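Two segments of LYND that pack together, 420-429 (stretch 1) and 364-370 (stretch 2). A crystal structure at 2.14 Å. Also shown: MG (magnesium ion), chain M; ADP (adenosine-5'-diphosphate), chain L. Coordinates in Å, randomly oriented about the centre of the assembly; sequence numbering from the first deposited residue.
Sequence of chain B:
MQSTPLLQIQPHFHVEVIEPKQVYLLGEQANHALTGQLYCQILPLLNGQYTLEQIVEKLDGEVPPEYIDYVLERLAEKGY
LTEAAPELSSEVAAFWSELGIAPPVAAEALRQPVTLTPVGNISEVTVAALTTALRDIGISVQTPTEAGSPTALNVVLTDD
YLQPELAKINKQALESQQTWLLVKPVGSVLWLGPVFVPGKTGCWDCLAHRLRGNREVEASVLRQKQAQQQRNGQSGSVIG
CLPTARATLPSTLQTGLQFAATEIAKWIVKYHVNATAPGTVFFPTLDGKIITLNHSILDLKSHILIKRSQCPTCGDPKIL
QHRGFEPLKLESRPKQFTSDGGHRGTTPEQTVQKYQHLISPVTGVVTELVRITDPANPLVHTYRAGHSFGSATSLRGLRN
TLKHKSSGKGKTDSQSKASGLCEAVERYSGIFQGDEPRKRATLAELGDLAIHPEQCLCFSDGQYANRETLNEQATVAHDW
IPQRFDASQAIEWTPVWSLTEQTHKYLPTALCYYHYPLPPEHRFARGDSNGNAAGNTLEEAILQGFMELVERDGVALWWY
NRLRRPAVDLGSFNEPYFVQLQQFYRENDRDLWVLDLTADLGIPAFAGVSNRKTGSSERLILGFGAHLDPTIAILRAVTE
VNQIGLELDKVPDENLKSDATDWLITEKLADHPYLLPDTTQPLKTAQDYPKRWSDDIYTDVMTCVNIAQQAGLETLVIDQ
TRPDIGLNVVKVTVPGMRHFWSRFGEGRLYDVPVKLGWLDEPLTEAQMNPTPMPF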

# COMPACT_ATOMS: atom_id res chain seq x y z
N GLY B 420 6.73 -3.43 13.39
CA GLY B 420 7.94 -2.86 12.81
C GLY B 420 7.90 -1.35 12.78
O GLY B 420 8.87 -0.68 13.12
N LEU B 421 6.76 -0.80 12.37
CA LEU B 421 6.60 0.65 12.31
C LEU B 421 6.74 1.28 13.69
O LEU B 421 7.44 2.28 13.86
CB LEU B 421 5.23 1.00 11.71
CG LEU B 421 4.83 2.48 11.76
CD1 LEU B 421 5.79 3.35 10.98
CD2 LEU B 421 3.42 2.64 11.23
N CYS B 422 6.07 0.70 14.67
CA CYS B 422 6.03 1.27 16.01
C CYS B 422 7.36 1.10 16.76
O CYS B 422 7.69 1.93 17.60
CB CYS B 422 4.88 0.65 16.81
SG CYS B 422 3.24 1.10 16.17
N GLU B 423 8.13 0.06 16.44
CA GLU B 423 9.46 -0.07 17.04
C GLU B 423 10.38 1.00 16.50
O GLU B 423 11.19 1.57 17.23
CB GLU B 423 10.08 -1.46 16.77
CG GLU B 423 11.02 -1.91 17.89
CD GLU B 423 11.85 -3.13 17.54
OE1 GLU B 423 12.67 -3.06 16.59
OE2 GLU B 423 11.70 -4.16 18.22
N ALA B 424 10.25 1.29 15.22
CA ALA B 424 11.10 2.31 14.59
C ALA B 424 10.82 3.69 15.21
O ALA B 424 11.75 4.46 15.49
CB ALA B 424 10.89 2.32 13.09
N VAL B 425 9.55 4.00 15.44
CA VAL B 425 9.17 5.25 16.08
C VAL B 425 9.54 5.24 17.57
O VAL B 425 9.89 6.27 18.14
CB VAL B 425 7.66 5.53 15.94
CG1 VAL B 425 7.26 6.79 16.69
CG2 VAL B 425 7.29 5.65 14.47
N GLU B 426 9.48 4.06 18.18
CA GLU B 426 9.88 3.88 19.56
C GLU B 426 11.36 4.24 19.72
O GLU B 426 11.73 4.98 20.62
CB GLU B 426 9.64 2.43 20.00
CG GLU B 426 10.17 2.09 21.40
CD GLU B 426 10.66 0.65 21.51
OE1 GLU B 426 9.94 -0.27 21.05
OE2 GLU B 426 11.77 0.43 22.03
N ARG B 427 12.20 3.71 18.84
CA ARG B 427 13.63 3.94 18.92
C ARG B 427 13.97 5.40 18.66
O ARG B 427 14.83 5.96 19.33
CB ARG B 427 14.38 3.04 17.93
CG ARG B 427 14.20 1.55 18.19
CD ARG B 427 14.98 1.05 19.39
NE ARG B 427 14.56 -0.30 19.77
CZ ARG B 427 14.88 -1.41 19.10
NH1 ARG B 427 15.63 -1.35 18.00
NH2 ARG B 427 14.44 -2.59 19.52
N TYR B 428 13.28 6.03 17.72
CA TYR B 428 13.52 7.44 17.44
C TYR B 428 13.16 8.34 18.62
O TYR B 428 13.91 9.23 18.99
CB TYR B 428 12.74 7.89 16.19
CG TYR B 428 12.66 9.40 16.05
CD1 TYR B 428 13.67 10.11 15.41
CD2 TYR B 428 11.59 10.11 16.56
CE1 TYR B 428 13.61 11.49 15.29
CE2 TYR B 428 11.51 11.49 16.45
CZ TYR B 428 12.52 12.18 15.81
OH TYR B 428 12.45 13.54 15.69
N SER B 429 12.00 8.08 19.22
CA SER B 429 11.45 8.93 20.26
C SER B 429 12.29 8.93 21.52
O SER B 429 12.17 9.83 22.35
CB SER B 429 10.02 8.49 20.60
OG SER B 429 9.15 8.68 19.48
MG MG M . 11.88 -6.11 18.66
PB ADP L . 9.71 -6.18 21.03
O1B ADP L . 9.98 -5.28 22.21
O2B ADP L . 9.93 -7.64 21.31
O3B ADP L . 10.35 -5.68 19.77
PA ADP L . 7.26 -6.03 19.47
O1A ADP L . 5.96 -6.76 19.70
O2A ADP L . 8.13 -6.43 18.30
O3A ADP L . 8.11 -6.04 20.85
O5' ADP L . 6.92 -4.47 19.33
C5' ADP L . 7.89 -3.55 18.88
C4' ADP L . 7.44 -2.16 19.31
O4' ADP L . 6.28 -1.76 18.58
C3' ADP L . 7.04 -2.12 20.78
O3' ADP L . 7.45 -0.87 21.31
C2' ADP L . 5.54 -2.21 20.79
O2' ADP L . 4.96 -1.45 21.86
C1' ADP L . 5.16 -1.60 19.46
N9 ADP L . 3.95 -2.24 18.90
C8 ADP L . 3.82 -3.53 18.51
N7 ADP L . 2.57 -3.76 18.03
C5 ADP L . 1.89 -2.61 18.12
C6 ADP L . 0.52 -2.16 17.79
N6 ADP L . -0.35 -3.04 17.26
N1 ADP L . 0.20 -0.87 18.03
C2 ADP L . 1.08 -0.00 18.56
N3 ADP L . 2.35 -0.34 18.88
C4 ADP L . 2.80 -1.60 18.69
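Stretch 2, residues 364-370: GVVTELV

Residues 364-370 pack against one flank of the helical segment 420-429 through a small, wholly apolar contact, in which branched aliphatic side chains of the second segment settle on Leu421, Ala424, Val425 and Tyr428 without a single hydrogen bond between the two segments. Some 337 Å² is buried, both sides summed, and at least 51 residues of sequence separate any two residues that touch.

The helix, which begins earlier in the chain, is held by backbone hydrogen bonds from Ala424 N to Gly420 O (3.2 Å) through Ser429 N to Val425 O (3.0 Å). The partner segment is mostly irregular. Gly364 to Glu368 form loop or turn, with Val365 at phi/psi -121/-12 and Val366 already extended at -123/131; Thr367 has helical angles (-64/-54), after which the chain opens out and enters a strand at Leu369 and Val370.

The two segments run in opposite senses. Val365 CA lies nearest Val425 CA at 6.7 Å, Val366 CA nearest Ala424 CA at 6.0 Å, and Leu369 CA nearest Leu421 CA at 6.9 Å, so the second segment advances toward the start of the helical segment as its own numbering rises. Between the last two pairs, Thr367 and Glu368 make no contact with the helix, and Val366 and Leu369 both pack on Leu421.

The closest approach is at Ala424, whose CB points toward the loop and lies only 3.2 Å from Val366 CG1, a tight distance for two methyl groups. With only a methyl group at Ala424, Val366 CG1 lies about 4.3 Å from Ala424 CA. Val366, with chi1 at -40°, also touches two neighbours of Ala424 on the helix: its CG1 is 4.1 Å from Val425 CG2, and its CG2 is 4.2 Å from Leu421 CD1.

Val365 covers the later turn of the helix. Its CG2 meets Val425 CG2 at 4.0 Å, while its CG1 lies over one face of the Tyr428 ring, 3.9 Å from the centroid and 5° off the ring normal. This nearly axial position makes a CH-pi contact; the nearest ring atom, Tyr428 CE2, is 4.0 Å from Val365 CG1. Tyr428 adopts the t rotamer, with its CA-to-CB bond directed toward the loop.

At the other end, Leu369 points toward the helix and places CD2 4.0 Å from Leu421 CB and CD1 4.0 Å from Leu421 N. Its CD1 is also 4.3 Å from Gly420 C. Glycine leaves room here: an ideal CB on Gly420 would point toward the strand and fall 3.5 Å from Leu369 CD1.

The contact leaves the nucleotide-facing residues of the helix free. Cys422 points away from the second segment, and its SG lies 3.2 Å from ADP N3; Glu423 OE2 binds the magnesium ion at 2.0 Å, and Glu426 OE1 accepts a hydrogen bond from ADP O3' at 2.6 Å. The helix thus joins an apolar flank to a ligand-binding one.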

# COMPACT_ATOMS: atom_id res chain seq x y z
N GLY B 364 10.56 11.79 7.12
CA GLY B 364 10.04 10.84 8.08
C GLY B 364 11.02 10.46 9.17
O GLY B 364 12.09 11.05 9.29
N VAL B 365 10.65 9.45 9.95
CA VAL B 365 11.47 8.95 11.05
C VAL B 365 11.81 7.48 10.86
O VAL B 365 12.65 6.96 11.59
CB VAL B 365 10.77 9.13 12.41
CG1 VAL B 365 10.51 10.61 12.67
CG2 VAL B 365 9.46 8.36 12.44
N VAL B 366 11.14 6.82 9.92
CA VAL B 366 11.49 5.45 9.55
C VAL B 366 11.80 5.39 8.05
O VAL B 366 11.06 5.91 7.24
CB VAL B 366 10.38 4.43 9.93
CG1 VAL B 366 9.79 4.77 11.28
CG2 VAL B 366 9.26 4.42 8.94
N THR B 367 12.93 4.78 7.71
CA THR B 367 13.44 4.80 6.35
C THR B 367 12.50 4.08 5.41
O THR B 367 12.08 4.63 4.41
CB THR B 367 14.83 4.13 6.25
OG1 THR B 367 15.67 4.60 7.31
CG2 THR B 367 15.49 4.42 4.90
N GLU B 368 12.19 2.84 5.76
CA GLU B 368 11.36 1.97 4.94
C GLU B 368 10.51 1.08 5.84
O GLU B 368 10.68 1.06 7.06
CB GLU B 368 12.23 1.09 4.04
CG GLU B 368 13.19 0.19 4.81
CD GLU B 368 14.20 -0.51 3.93
OE1 GLU B 368 13.98 -0.59 2.71
OE2 GLU B 368 15.22 -1.00 4.47
N LEU B 369 9.60 0.33 5.23
CA LEU B 369 8.80 -0.65 5.94
C LEU B 369 8.39 -1.73 4.95
O LEU B 369 7.43 -1.57 4.20
CB LEU B 369 7.59 -0.01 6.60
CG LEU B 369 6.65 -0.94 7.35
CD1 LEU B 369 7.36 -1.60 8.53
CD2 LEU B 369 5.43 -0.18 7.85
N VAL B 370 9.14 -2.83 4.96
CA VAL B 370 9.03 -3.85 3.93
C VAL B 370 8.87 -5.24 4.54
O VAL B 370 9.52 -5.59 5.54
CB VAL B 370 10.26 -3.81 3.00
CG1 VAL B 370 11.50 -4.36 3.69
CG2 VAL B 370 9.98 -4.56 1.70
O HOH W 1 11.82 -8.14 18.69
O HOH W 2 10.23 -6.05 17.08
O HOH W 3 13.04 -5.71 17.03